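Local coordinates for protein putative creatinine amidohydrolase (Bacteroides fragilis, PDB 3LUB) that binds two zinc ions and probably hydrolyses carbon-nitrogen bonds in linear amides, as a member of the creatininase superfamily, at residues S167-M172 with E178-A183; A144-V149 with E230-P235; G75-G80 with P85-T90; V205-H208 with A212-D215; I98-V103 with A133-D138. All coordinates share one frame; numbering follows the deposited sequence.

Contact 1 (S167-M172 with E178-A183). With ZN (zinc ion), chain B.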
# COMPACT_ATOMS: atom_id res chain seq x y z
N SER F 167 2.52 -13.57 -37.33
CA SER F 167 1.43 -14.25 -36.66
C SER F 167 0.35 -13.30 -36.13
O SER F 167 -0.86 -13.55 -36.32
CB SER F 167 1.98 -15.10 -35.51
OG SER F 167 2.85 -14.33 -34.68
N GLU F 168 0.76 -12.27 -35.39
CA GLU F 168 -0.20 -11.31 -34.86
C GLU F 168 -0.89 -10.57 -36.02
O GLU F 168 -2.08 -10.28 -35.95
CB GLU F 168 0.45 -10.29 -33.92
CG GLU F 168 0.32 -10.63 -32.44
CD GLU F 168 0.72 -9.51 -31.50
OE1 GLU F 168 1.64 -8.73 -31.84
OE2 GLU F 168 0.15 -9.45 -30.36
N THR F 169 -0.12 -10.22 -37.05
CA THR F 169 -0.71 -9.52 -38.20
C THR F 169 -1.72 -10.41 -38.91
O THR F 169 -2.79 -9.95 -39.25
CB THR F 169 0.33 -9.02 -39.20
OG1 THR F 169 1.30 -8.21 -38.52
CG2 THR F 169 -0.33 -8.20 -40.26
N SER F 170 -1.38 -11.68 -39.11
CA SER F 170 -2.27 -12.61 -39.81
C SER F 170 -3.57 -12.77 -39.06
O SER F 170 -4.62 -12.77 -39.68
CB SER F 170 -1.63 -14.00 -40.01
OG SER F 170 -0.53 -13.95 -40.90
N VAL F 171 -3.49 -12.95 -37.75
CA VAL F 171 -4.68 -13.21 -36.95
C VAL F 171 -5.56 -11.94 -36.92
O VAL F 171 -6.76 -12.04 -36.97
CB VAL F 171 -4.33 -13.71 -35.54
CG1 VAL F 171 -5.62 -13.96 -34.72
CG2 VAL F 171 -3.44 -15.00 -35.62
N MSE F 172 -4.95 -10.75 -36.90
CA MSE F 172 -5.72 -9.49 -37.00
C MSE F 172 -6.38 -9.41 -38.38
O MSE F 172 -7.53 -9.00 -38.49
CB MSE F 172 -4.84 -8.26 -36.80
CG MSE F 172 -5.62 -6.95 -36.71
SE MSE F 172 -6.94 -6.92 -35.20
CE MSE F 172 -5.75 -6.88 -33.61
N GLU F 178 -10.35 -4.68 -41.48
CA GLU F 178 -10.53 -3.25 -41.55
C GLU F 178 -9.59 -2.46 -40.61
O GLU F 178 -9.50 -1.26 -40.73
CB GLU F 178 -11.99 -2.90 -41.23
CG GLU F 178 -12.43 -2.89 -39.75
CD GLU F 178 -12.67 -4.28 -39.17
OE1 GLU F 178 -12.59 -5.29 -39.91
OE2 GLU F 178 -12.93 -4.35 -37.94
N LEU F 179 -8.94 -3.14 -39.66
CA LEU F 179 -8.10 -2.48 -38.67
C LEU F 179 -6.63 -2.50 -39.05
O LEU F 179 -5.81 -1.88 -38.39
CB LEU F 179 -8.30 -3.08 -37.28
CG LEU F 179 -9.65 -2.86 -36.60
CD1 LEU F 179 -9.64 -3.36 -35.18
CD2 LEU F 179 -10.10 -1.39 -36.62
N VAL F 180 -6.28 -3.22 -40.12
CA VAL F 180 -4.88 -3.38 -40.49
C VAL F 180 -4.64 -3.11 -41.98
O VAL F 180 -5.25 -3.72 -42.84
CB VAL F 180 -4.31 -4.77 -40.05
CG1 VAL F 180 -5.31 -5.87 -40.27
CG2 VAL F 180 -3.00 -5.09 -40.78
N ASN F 181 -3.74 -2.18 -42.29
CA ASN F 181 -3.30 -1.96 -43.64
C ASN F 181 -1.85 -2.43 -43.72
O ASN F 181 -0.93 -1.68 -43.36
CB ASN F 181 -3.43 -0.48 -44.05
CG ASN F 181 -4.91 -0.04 -44.23
OD1 ASN F 181 -5.76 -0.79 -44.73
ND2 ASN F 181 -5.22 1.21 -43.82
N LEU F 182 -1.67 -3.66 -44.18
CA LEU F 182 -0.35 -4.27 -44.27
C LEU F 182 0.68 -3.39 -44.99
O LEU F 182 1.85 -3.41 -44.61
CB LEU F 182 -0.43 -5.68 -44.90
CG LEU F 182 0.81 -6.57 -44.82
CD1 LEU F 182 1.18 -6.88 -43.37
CD2 LEU F 182 0.57 -7.83 -45.59
N ALA F 183 0.26 -2.62 -46.01
CA ALA F 183 1.16 -1.72 -46.75
C ALA F 183 1.83 -0.66 -45.88
O ALA F 183 2.83 -0.05 -46.28
CB ALA F 183 0.44 -1.01 -47.89
ZN ZN B . 0.71 -7.92 -29.39
O HOH W 1 2.49 -8.37 -28.42
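T169 and M172, one turn apart on helix 166-175, form a buried apolar contact with L179, V180 and L182, where the chain leaves this helix and folds back over one side of it. T169 gives only its methyl: CG2 lies anti to the backbone N (chi1 -55° for OG1) and points at the loop, where it meets CD1 of L182 at 3.7 Å, the two side chains crossing at about a right angle. CG2 of V180 lies a little farther from the same methyl. The hydroxyl of T169 is occupied elsewhere, bonded to G165 O and H37 NE2. M172, a selenomethionine, touches with the root of its chain, its CG lying 3.7 Å from CG1 of V180. Bends at chi2 (59°) and chi3 (69°) then curl the chain round, so that SE only grazes CD1 of L179 at 4.5 Å. V180 thus faces both helix residues, one methyl branch to each. Just before T169, on a different side of the helix, E168 reaches out extended beyond CG and binds zinc through OE2 at 1.9 Å; its OE1 takes a hydrogen bond from A164 N. H34, D43 and a water share that metal, so this helix-and-return-loop packing backs one half of the two-zinc site of a creatininase-type amidohydrolase.

Contact 2 (A144-V149 with E230-P235)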
# COMPACT_ATOMS: atom_id res chain seq x y z
N ALA F 144 -3.30 -18.28 -19.33
CA ALA F 144 -2.64 -18.69 -20.58
C ALA F 144 -2.43 -17.49 -21.45
O ALA F 144 -3.26 -16.59 -21.44
CB ALA F 144 -3.50 -19.68 -21.35
N ASN F 145 -1.34 -17.48 -22.23
CA ASN F 145 -1.22 -16.60 -23.39
C ASN F 145 -1.92 -17.31 -24.57
O ASN F 145 -1.64 -18.48 -24.80
CB ASN F 145 0.27 -16.36 -23.71
CG ASN F 145 0.98 -15.44 -22.70
OD1 ASN F 145 0.57 -14.31 -22.46
ND2 ASN F 145 2.09 -15.91 -22.14
N TRP F 146 -2.80 -16.64 -25.33
CA TRP F 146 -3.47 -17.29 -26.47
C TRP F 146 -2.44 -17.84 -27.45
O TRP F 146 -2.60 -18.89 -28.02
CB TRP F 146 -4.53 -16.36 -27.17
CG TRP F 146 -3.92 -15.26 -27.97
CD1 TRP F 146 -3.62 -14.02 -27.51
CD2 TRP F 146 -3.45 -15.31 -29.33
NE1 TRP F 146 -3.04 -13.28 -28.50
CE2 TRP F 146 -2.92 -14.05 -29.63
CE3 TRP F 146 -3.46 -16.30 -30.32
CZ2 TRP F 146 -2.37 -13.75 -30.89
CZ3 TRP F 146 -2.96 -16.00 -31.57
CH2 TRP F 146 -2.41 -14.73 -31.84
N PHE F 147 -1.32 -17.13 -27.61
CA PHE F 147 -0.37 -17.46 -28.65
C PHE F 147 0.61 -18.55 -28.24
O PHE F 147 1.52 -18.87 -28.98
CB PHE F 147 0.35 -16.21 -29.11
CG PHE F 147 0.99 -15.46 -28.00
CD1 PHE F 147 2.23 -15.84 -27.50
CD2 PHE F 147 0.34 -14.37 -27.43
CE1 PHE F 147 2.81 -15.15 -26.45
CE2 PHE F 147 0.92 -13.69 -26.39
CZ PHE F 147 2.16 -14.08 -25.91
N GLU F 148 0.41 -19.14 -27.06
CA GLU F 148 1.14 -20.30 -26.60
C GLU F 148 0.29 -21.56 -26.54
O GLU F 148 0.82 -22.65 -26.28
CB GLU F 148 1.72 -20.03 -25.21
CG GLU F 148 2.96 -19.20 -25.30
CD GLU F 148 3.44 -18.69 -23.95
OE1 GLU F 148 2.78 -18.96 -22.91
OE2 GLU F 148 4.47 -17.97 -23.97
N VAL F 149 -1.00 -21.45 -26.81
CA VAL F 149 -1.88 -22.62 -26.76
C VAL F 149 -1.46 -23.60 -27.87
O VAL F 149 -1.43 -24.83 -27.65
CB VAL F 149 -3.37 -22.18 -26.81
CG1 VAL F 149 -4.33 -23.37 -27.04
CG2 VAL F 149 -3.72 -21.38 -25.51
N GLU F 230 -6.44 -17.47 -40.00
CA GLU F 230 -7.61 -18.35 -39.87
C GLU F 230 -7.23 -19.75 -39.50
O GLU F 230 -7.88 -20.38 -38.65
CB GLU F 230 -8.41 -18.36 -41.16
CG GLU F 230 -9.59 -19.30 -41.15
CD GLU F 230 -10.38 -19.23 -42.46
OE1 GLU F 230 -9.76 -19.17 -43.55
OE2 GLU F 230 -11.63 -19.22 -42.38
N ARG F 231 -6.18 -20.26 -40.15
CA ARG F 231 -5.75 -21.64 -39.92
C ARG F 231 -5.08 -21.88 -38.56
O ARG F 231 -5.29 -22.92 -37.93
CB ARG F 231 -4.83 -22.09 -41.06
CG ARG F 231 -5.59 -22.07 -42.35
CD ARG F 231 -4.88 -22.77 -43.45
NE ARG F 231 -5.75 -22.83 -44.61
CZ ARG F 231 -5.39 -23.29 -45.81
NH1 ARG F 231 -4.16 -23.77 -46.02
NH2 ARG F 231 -6.28 -23.28 -46.79
N TYR F 232 -4.26 -20.94 -38.14
CA TYR F 232 -3.65 -20.95 -36.83
C TYR F 232 -4.67 -20.89 -35.71
O TYR F 232 -4.49 -21.57 -34.71
CB TYR F 232 -2.67 -19.79 -36.71
CG TYR F 232 -1.83 -19.70 -35.44
CD1 TYR F 232 -1.19 -20.82 -34.89
CD2 TYR F 232 -1.64 -18.47 -34.82
CE1 TYR F 232 -0.41 -20.71 -33.76
CE2 TYR F 232 -0.86 -18.36 -33.70
CZ TYR F 232 -0.26 -19.47 -33.16
OH TYR F 232 0.49 -19.32 -32.02
N VAL F 233 -5.72 -20.07 -35.82
CA VAL F 233 -6.63 -19.92 -34.68
C VAL F 233 -7.54 -21.10 -34.53
O VAL F 233 -7.97 -21.39 -33.41
CB VAL F 233 -7.45 -18.56 -34.65
CG1 VAL F 233 -6.48 -17.35 -34.65
CG2 VAL F 233 -8.50 -18.47 -35.76
N LYS F 234 -7.80 -21.83 -35.62
CA LYS F 234 -8.66 -23.02 -35.52
C LYS F 234 -8.26 -23.98 -34.39
O LYS F 234 -9.07 -24.26 -33.51
CB LYS F 234 -8.79 -23.77 -36.87
CG LYS F 234 -10.06 -24.62 -36.94
CD LYS F 234 -10.03 -25.64 -38.11
CE LYS F 234 -11.28 -26.54 -38.08
NZ LYS F 234 -11.34 -27.46 -39.26
N PRO F 235 -7.00 -24.48 -34.39
CA PRO F 235 -6.60 -25.34 -33.27
C PRO F 235 -6.57 -24.66 -31.87
O PRO F 235 -6.85 -25.33 -30.84
CB PRO F 235 -5.18 -25.79 -33.68
CG PRO F 235 -4.70 -24.74 -34.61
CD PRO F 235 -5.90 -24.32 -35.37
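The backbones stay well apart here: the CA atoms of F147, just after strand 140-145, and V233, on helix 226-249, are 9.0 Å from each other, so the side chains of W146 and Y232 span the gap. Within the turn after the strand, E148 N bonds back to N145 O, while the helix is kinked at P235, whose nitrogen has no hydrogen to give to the preceding turn. Y232 bridges most of the distance: its CG stands anti to the backbone N (chi1 -175°), sending the ring out toward the turn. There CE2 comes 3.8 Å from CZ3 of W146, the two side chains standing roughly perpendicular. Farther out, OH of Y232 lies 3.2 Å from F147 O, but the angle is too poor for a hydrogen bond; the hydroxyl is bonded to V150 O instead. The indole is also covered within its own segment, as CB of F147 sits 3.8 Å above the centre of one face. F156 meets the Y232 ring edge-to-face. The W146 side chain is about 4 Å from that of E168, nearest atoms, placing this strand-end-to-helix packing beside the zinc site, at the C-terminal end of a strand of the parallel sheet.

Contact 3 (G75-G80 with P85-T90)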
# COMPACT_ATOMS: atom_id res chain seq x y z
N GLY F 75 -1.36 -3.35 -19.67
CA GLY F 75 -0.19 -4.22 -19.81
C GLY F 75 1.03 -3.73 -19.07
O GLY F 75 1.07 -2.59 -18.67
N ALA F 76 1.96 -4.65 -18.81
CA ALA F 76 3.28 -4.38 -18.27
C ALA F 76 4.26 -4.31 -19.44
O ALA F 76 4.41 -5.30 -20.20
CB ALA F 76 3.71 -5.51 -17.33
N HIS F 77 4.97 -3.19 -19.54
CA HIS F 77 5.82 -2.87 -20.70
C HIS F 77 7.28 -2.68 -20.38
O HIS F 77 7.67 -2.65 -19.20
CB HIS F 77 5.25 -1.65 -21.40
CG HIS F 77 3.93 -1.95 -22.02
ND1 HIS F 77 3.81 -2.86 -23.04
CD2 HIS F 77 2.68 -1.58 -21.68
CE1 HIS F 77 2.53 -3.00 -23.34
NE2 HIS F 77 1.83 -2.23 -22.53
N ASN F 78 8.09 -2.60 -21.44
CA ASN F 78 9.54 -2.61 -21.30
C ASN F 78 10.13 -1.23 -21.35
O ASN F 78 9.50 -0.27 -21.82
CB ASN F 78 10.19 -3.44 -22.43
CG ASN F 78 10.09 -4.91 -22.22
OD1 ASN F 78 9.19 -5.38 -21.55
ND2 ASN F 78 11.01 -5.66 -22.82
N PRO F 79 11.41 -1.13 -20.94
CA PRO F 79 12.12 0.11 -21.15
C PRO F 79 12.12 0.54 -22.62
O PRO F 79 12.27 -0.28 -23.53
CB PRO F 79 13.54 -0.23 -20.67
CG PRO F 79 13.37 -1.38 -19.73
CD PRO F 79 12.24 -2.17 -20.30
N GLY F 80 11.93 1.84 -22.84
CA GLY F 80 11.83 2.39 -24.17
C GLY F 80 10.42 2.40 -24.77
O GLY F 80 10.19 3.12 -25.73
N PRO F 85 4.23 7.25 -27.90
CA PRO F 85 2.97 7.91 -27.61
C PRO F 85 1.81 6.94 -27.42
O PRO F 85 1.60 6.04 -28.23
CB PRO F 85 2.76 8.82 -28.82
CG PRO F 85 3.60 8.24 -29.91
CD PRO F 85 4.76 7.63 -29.23
N PHE F 86 1.10 7.16 -26.31
CA PHE F 86 -0.11 6.46 -25.92
C PHE F 86 0.09 5.03 -25.42
O PHE F 86 -0.87 4.33 -25.17
CB PHE F 86 -1.15 6.49 -27.05
CG PHE F 86 -1.28 7.83 -27.68
CD1 PHE F 86 -1.61 8.93 -26.92
CD2 PHE F 86 -1.05 8.00 -29.04
CE1 PHE F 86 -1.71 10.17 -27.50
CE2 PHE F 86 -1.15 9.22 -29.61
CZ PHE F 86 -1.50 10.31 -28.85
N CYS F 87 1.34 4.62 -25.25
CA CYS F 87 1.64 3.33 -24.63
C CYS F 87 1.51 3.53 -23.11
O CYS F 87 2.04 4.53 -22.58
CB CYS F 87 3.03 2.89 -25.02
SG CYS F 87 3.54 1.41 -24.26
N ILE F 88 0.79 2.65 -22.42
CA ILE F 88 0.53 2.81 -21.00
C ILE F 88 1.16 1.66 -20.20
O ILE F 88 0.64 0.53 -20.24
CB ILE F 88 -1.01 2.88 -20.65
CG1 ILE F 88 -1.71 4.03 -21.41
CG2 ILE F 88 -1.18 3.05 -19.16
CD1 ILE F 88 -1.00 5.48 -21.31
N HIS F 89 2.24 1.94 -19.46
CA HIS F 89 2.84 0.91 -18.61
C HIS F 89 2.00 0.81 -17.33
O HIS F 89 1.72 1.81 -16.66
CB HIS F 89 4.34 1.17 -18.30
CG HIS F 89 4.89 0.24 -17.27
ND1 HIS F 89 5.06 -1.11 -17.49
CD2 HIS F 89 5.27 0.46 -15.99
CE1 HIS F 89 5.51 -1.68 -16.39
NE2 HIS F 89 5.62 -0.75 -15.45
N THR F 90 1.64 -0.41 -16.98
CA THR F 90 0.95 -0.66 -15.74
C THR F 90 1.88 -1.39 -14.78
O THR F 90 2.45 -2.42 -15.14
CB THR F 90 -0.29 -1.53 -16.01
OG1 THR F 90 -0.91 -1.06 -17.22
CG2 THR F 90 -1.23 -1.45 -14.89
O HOH W 2 -0.55 -1.32 -21.72
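H77 and H89 join two loop segments that lie side by side between strand 66-68 and helix 92-108, beside the dinuclear zinc site of this creatininase-family fold. From CB, which is 4.0 Å from ND1 of H89, the H77 side chain runs to CG and the imidazole, with SG of C87 over one face, 4.2 Å from the ring centroid and 17° off its normal. At the ring's edge CD2 lies 3.3 Å from I88 O, close to the imidazole plane. The tip, NE2, is 2.7 Å from a water, which accepts from G75 N and donates to I88 O and so ties both segments to the ring. ND1 has a weak hydrogen bond with Q81. Together these partners fix how the ring is turned, next to E32 and H120 of the zinc site.

The backbone N of H77 has a use of its own. It donates to ND1 of H89 at 171°, the donor lying in the imidazole plane. NE2 on the far side of that ring is bonded to D131 of the third subunit, so H89 links this loop to a neighbouring chain. At the other end T90 grips a single carbonyl twice: G75 O accepts from T90 N at 2.8 Å, in the carbonyl plane, and from T90 OG1 at 2.9 Å, tilted 34° out of it.

Contact 4 (V205-H208 with A212-D215); sequences VPRH and ATVD
R207 and A212 make the apolar part of this contact, and H208 with A212 the polar part. On the apolar side the methyl of A212 presses against the aliphatic stem of the arginine, CB lying 3.4 Å from CG and 3.7 Å from CD of R207. The stem reaches it because CG and CD run out extended, before a bend at chi3 (-57°) swings the guanidinium round. That flat group then has the same methyl at its edge, with NH1 4.0 Å from CB of A212.

The single hydrogen bond across the contact is between backbones. A212 N donates to H208 O at 2.8 Å, with the donor close to the direction in which the C=O points but a bent N-H...O angle of 138°. H208 holds the N-cap position of the short helix 209-212, and T213 is the first residue to leave helical geometry, so this i to i+4 bond spans one helical turn. D210, which binds calcium in this protein although no calcium is bound to this chain in the model, belongs to that turn. In one of its two conformers T213 bonds back through OG1 to W209 O. Elsewhere, R207 NH2 has a long, weak ion pair with D162. Y253 of the third subunit packs on R207 and A212, and its hydroxyl is bonded to H208 N.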
# COMPACT_ATOMS: atom_id res chain seq x y z
N VAL F 205 16.82 -10.33 -19.08
CA VAL F 205 16.70 -8.89 -18.97
C VAL F 205 15.60 -8.50 -19.96
O VAL F 205 15.43 -9.19 -20.98
CB VAL F 205 18.08 -8.17 -19.30
CG1 VAL F 205 17.94 -6.62 -19.49
CG2 VAL F 205 19.06 -8.45 -18.22
N PRO F 206 14.80 -7.45 -19.67
CA PRO F 206 13.86 -7.01 -20.69
C PRO F 206 14.57 -6.33 -21.88
O PRO F 206 15.56 -5.61 -21.72
CB PRO F 206 12.96 -6.01 -19.94
CG PRO F 206 13.82 -5.49 -18.83
CD PRO F 206 14.71 -6.64 -18.43
N ARG F 207 14.08 -6.61 -23.07
CA ARG F 207 14.47 -5.88 -24.27
C ARG F 207 14.19 -4.39 -24.06
O ARG F 207 13.12 -4.02 -23.58
CB ARG F 207 13.63 -6.41 -25.45
CG ARG F 207 13.90 -5.76 -26.80
CD ARG F 207 12.90 -6.19 -27.90
NE ARG F 207 12.82 -7.64 -28.14
CZ ARG F 207 13.62 -8.34 -28.96
NH1 ARG F 207 14.64 -7.77 -29.62
NH2 ARG F 207 13.42 -9.64 -29.11
N HIS F 208 15.14 -3.54 -24.44
CA HIS F 208 14.92 -2.10 -24.49
C HIS F 208 14.44 -1.72 -25.89
O HIS F 208 15.17 -1.87 -26.87
CB HIS F 208 16.18 -1.35 -24.10
CG HIS F 208 16.58 -1.56 -22.68
ND1 HIS F 208 17.19 -0.59 -21.93
CD2 HIS F 208 16.41 -2.63 -21.85
CE1 HIS F 208 17.39 -1.04 -20.69
NE2 HIS F 208 16.93 -2.28 -20.62
N ALA F 212 16.45 -1.61 -29.37
CA ALA F 212 16.26 -2.90 -30.06
C ALA F 212 15.39 -2.84 -31.32
O ALA F 212 15.43 -3.79 -32.08
CB ALA F 212 15.64 -3.97 -29.10
N THR F 213 14.58 -1.79 -31.49
CA THR F 213 13.56 -1.72 -32.54
C THR F 213 13.49 -0.34 -33.21
O THR F 213 13.71 0.69 -32.54
CB THR F 213 12.15 -1.98 -31.94
OG1 THR F 213 11.67 -0.78 -31.33
CG2 THR F 213 12.16 -3.11 -30.91
N VAL F 214 13.10 -0.31 -34.48
CA VAL F 214 13.05 0.90 -35.27
C VAL F 214 11.60 1.40 -35.39
O VAL F 214 11.33 2.60 -35.22
CB VAL F 214 13.61 0.62 -36.68
CG1 VAL F 214 13.81 1.91 -37.45
CG2 VAL F 214 14.96 -0.19 -36.58
N ASP F 215 10.69 0.48 -35.66
CA ASP F 215 9.27 0.83 -35.86
C ASP F 215 8.35 0.31 -34.75
O ASP F 215 7.14 0.42 -34.87
CB ASP F 215 8.80 0.34 -37.24
CG ASP F 215 9.15 -1.11 -37.48
OD1 ASP F 215 9.00 -1.91 -36.56
OD2 ASP F 215 9.58 -1.45 -38.60

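Contact 5 (I98-V103 with A133-D138)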
# COMPACT_ATOMS: atom_id res chain seq x y z
N ILE F 98 -6.42 -4.71 -9.77
CA ILE F 98 -7.48 -4.96 -10.74
C ILE F 98 -8.04 -6.37 -10.59
O ILE F 98 -9.26 -6.54 -10.43
CB ILE F 98 -7.00 -4.71 -12.21
CG1 ILE F 98 -6.79 -3.19 -12.45
CG2 ILE F 98 -8.04 -5.25 -13.20
CD1 ILE F 98 -5.95 -2.85 -13.69
N LEU F 99 -7.16 -7.38 -10.63
CA LEU F 99 -7.57 -8.79 -10.53
C LEU F 99 -8.23 -9.09 -9.18
O LEU F 99 -9.22 -9.81 -9.13
CB LEU F 99 -6.38 -9.74 -10.72
CG LEU F 99 -6.63 -11.26 -10.77
CD1 LEU F 99 -7.66 -11.62 -11.86
CD2 LEU F 99 -5.35 -11.99 -10.99
N GLU F 100 -7.70 -8.54 -8.10
CA GLU F 100 -8.36 -8.61 -6.79
C GLU F 100 -9.78 -8.13 -6.86
O GLU F 100 -10.68 -8.78 -6.33
CB GLU F 100 -7.58 -7.80 -5.73
CG GLU F 100 -6.26 -8.51 -5.36
CD GLU F 100 -5.36 -7.74 -4.40
OE1 GLU F 100 -5.59 -6.54 -4.21
OE2 GLU F 100 -4.42 -8.37 -3.85
N ASP F 101 -10.01 -6.98 -7.51
CA ASP F 101 -11.36 -6.41 -7.55
C ASP F 101 -12.30 -7.26 -8.42
O ASP F 101 -13.44 -7.44 -8.07
CB ASP F 101 -11.36 -4.93 -7.98
CG ASP F 101 -10.79 -4.01 -6.90
OD1 ASP F 101 -10.57 -4.44 -5.76
OD2 ASP F 101 -10.54 -2.84 -7.20
N ILE F 102 -11.79 -7.81 -9.52
CA ILE F 102 -12.58 -8.65 -10.41
C ILE F 102 -12.98 -9.95 -9.70
O ILE F 102 -14.15 -10.34 -9.74
CB ILE F 102 -11.80 -8.98 -11.74
CG1 ILE F 102 -11.59 -7.68 -12.53
CG2 ILE F 102 -12.54 -10.09 -12.57
CD1 ILE F 102 -10.69 -7.79 -13.75
N VAL F 103 -12.02 -10.59 -9.05
CA VAL F 103 -12.25 -11.86 -8.35
C VAL F 103 -13.18 -11.70 -7.13
O VAL F 103 -14.09 -12.51 -6.93
CB VAL F 103 -10.91 -12.49 -7.90
CG1 VAL F 103 -11.15 -13.66 -6.93
CG2 VAL F 103 -10.10 -12.93 -9.12
N ALA F 133 -4.97 -17.51 -4.35
CA ALA F 133 -5.28 -18.92 -3.99
C ALA F 133 -5.46 -19.11 -2.49
O ALA F 133 -6.20 -19.95 -2.06
CB ALA F 133 -4.17 -19.87 -4.50
N PHE F 134 -4.78 -18.30 -1.70
CA PHE F 134 -4.89 -18.33 -0.26
C PHE F 134 -6.06 -17.50 0.26
O PHE F 134 -6.68 -17.86 1.26
CB PHE F 134 -3.57 -17.84 0.36
CG PHE F 134 -2.39 -18.75 0.09
CD1 PHE F 134 -2.41 -20.06 0.50
CD2 PHE F 134 -1.27 -18.28 -0.57
CE1 PHE F 134 -1.35 -20.91 0.24
CE2 PHE F 134 -0.21 -19.12 -0.82
CZ PHE F 134 -0.24 -20.42 -0.41
N GLU F 135 -6.36 -16.39 -0.41
CA GLU F 135 -7.48 -15.53 -0.02
C GLU F 135 -8.81 -16.15 -0.41
O GLU F 135 -9.79 -15.97 0.30
CB GLU F 135 -7.45 -14.17 -0.73
CG GLU F 135 -6.39 -13.17 -0.36
CD GLU F 135 -6.71 -11.80 -1.01
OE1 GLU F 135 -7.67 -11.12 -0.54
OE2 GLU F 135 -6.04 -11.42 -2.00
N TYR F 136 -8.87 -16.80 -1.57
CA TYR F 136 -10.09 -17.41 -2.10
C TYR F 136 -9.78 -18.85 -2.47
O TYR F 136 -9.65 -19.17 -3.69
CB TYR F 136 -10.58 -16.66 -3.36
CG TYR F 136 -10.92 -15.19 -3.15
CD1 TYR F 136 -12.20 -14.79 -2.75
CD2 TYR F 136 -9.97 -14.21 -3.34
CE1 TYR F 136 -12.50 -13.44 -2.54
CE2 TYR F 136 -10.25 -12.87 -3.13
CZ TYR F 136 -11.51 -12.50 -2.75
OH TYR F 136 -11.74 -11.18 -2.58
N PRO F 137 -9.64 -19.74 -1.46
CA PRO F 137 -9.26 -21.14 -1.71
C PRO F 137 -10.29 -22.00 -2.51
O PRO F 137 -9.93 -23.03 -3.05
CB PRO F 137 -9.01 -21.71 -0.31
CG PRO F 137 -9.65 -20.79 0.62
CD PRO F 137 -9.80 -19.46 -0.02
N ASP F 138 -11.52 -21.52 -2.65
CA ASP F 138 -12.56 -22.18 -3.44
C ASP F 138 -12.70 -21.64 -4.89
O ASP F 138 -13.59 -22.08 -5.63
CB ASP F 138 -13.92 -22.11 -2.70
CG ASP F 138 -14.36 -20.67 -2.33
OD1 ASP F 138 -13.59 -19.67 -2.47
OD2 ASP F 138 -15.51 -20.55 -1.85
O HOH W 3 -3.98 -10.89 -3.53
O HOH W 4 -9.94 -9.40 -3.70
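OE2 of E100 meets OE2 of E135 through one water. The water donates to both, at 2.6 Å from OE2 of E100 and 2.6 Å from OE2 of E135, and the two oxygens are themselves 3.9 Å apart. Two carboxylates this close would repel if both are ionised; the shared water probably softens that, and their planes stand 89° apart, so the groups do not lie flat on one another. E100 has further support. Q96 NE2 also bonds to its OE2, and its OE1 forms a salt bridge with R91 of the second subunit, which would offset part of the negative charge.

A second water sits at the backbone of E100, donating to E100 O at 2.8 Å and lying 2.8 Å from OH of Y136. It links the phenol tip to the helix backbone. Behind the hydroxyl, the ring packs against V103, whose CG1, anti to the backbone N (chi1 169°), sits over one face at 4.0 Å from the centroid and 17° off the normal. This is a CH-pi contact, displaced toward the CD2 rim.

The contact joins helix 92-108 to the C-terminal end of helix 126-135, where Y136 begins the loop leading to strand 140-145. V103 also touches L114 of strand 113-118, and L99 packs on M128 and L132, so helix 92-108 packs on both helix 126-135 and the parallel sheet.

The zinc pair lies among contacts 1, 2 and 3. Contact 1 supplies E168 as a ligand, while the side chain of H77 in contact 3 comes about 5 Å from a zinc ion and the side chain of F147 in contact 2 about 7 Å. Contacts 1 and 2 touch directly through V171, whose CG1 is 3.5 Å from CG1 of V233; along the chain, contact 1 is nested inside the loop that contact 2 closes. Contacts 3 and 4 also meet, N78 ND2 reaching R207 O at 2.8 Å, with centres about 12 Å apart. Contact 5 is remote from the zinc site, its centre about 35 Å from that of contact 1. Contacts 2 to 5 all touch the third subunit.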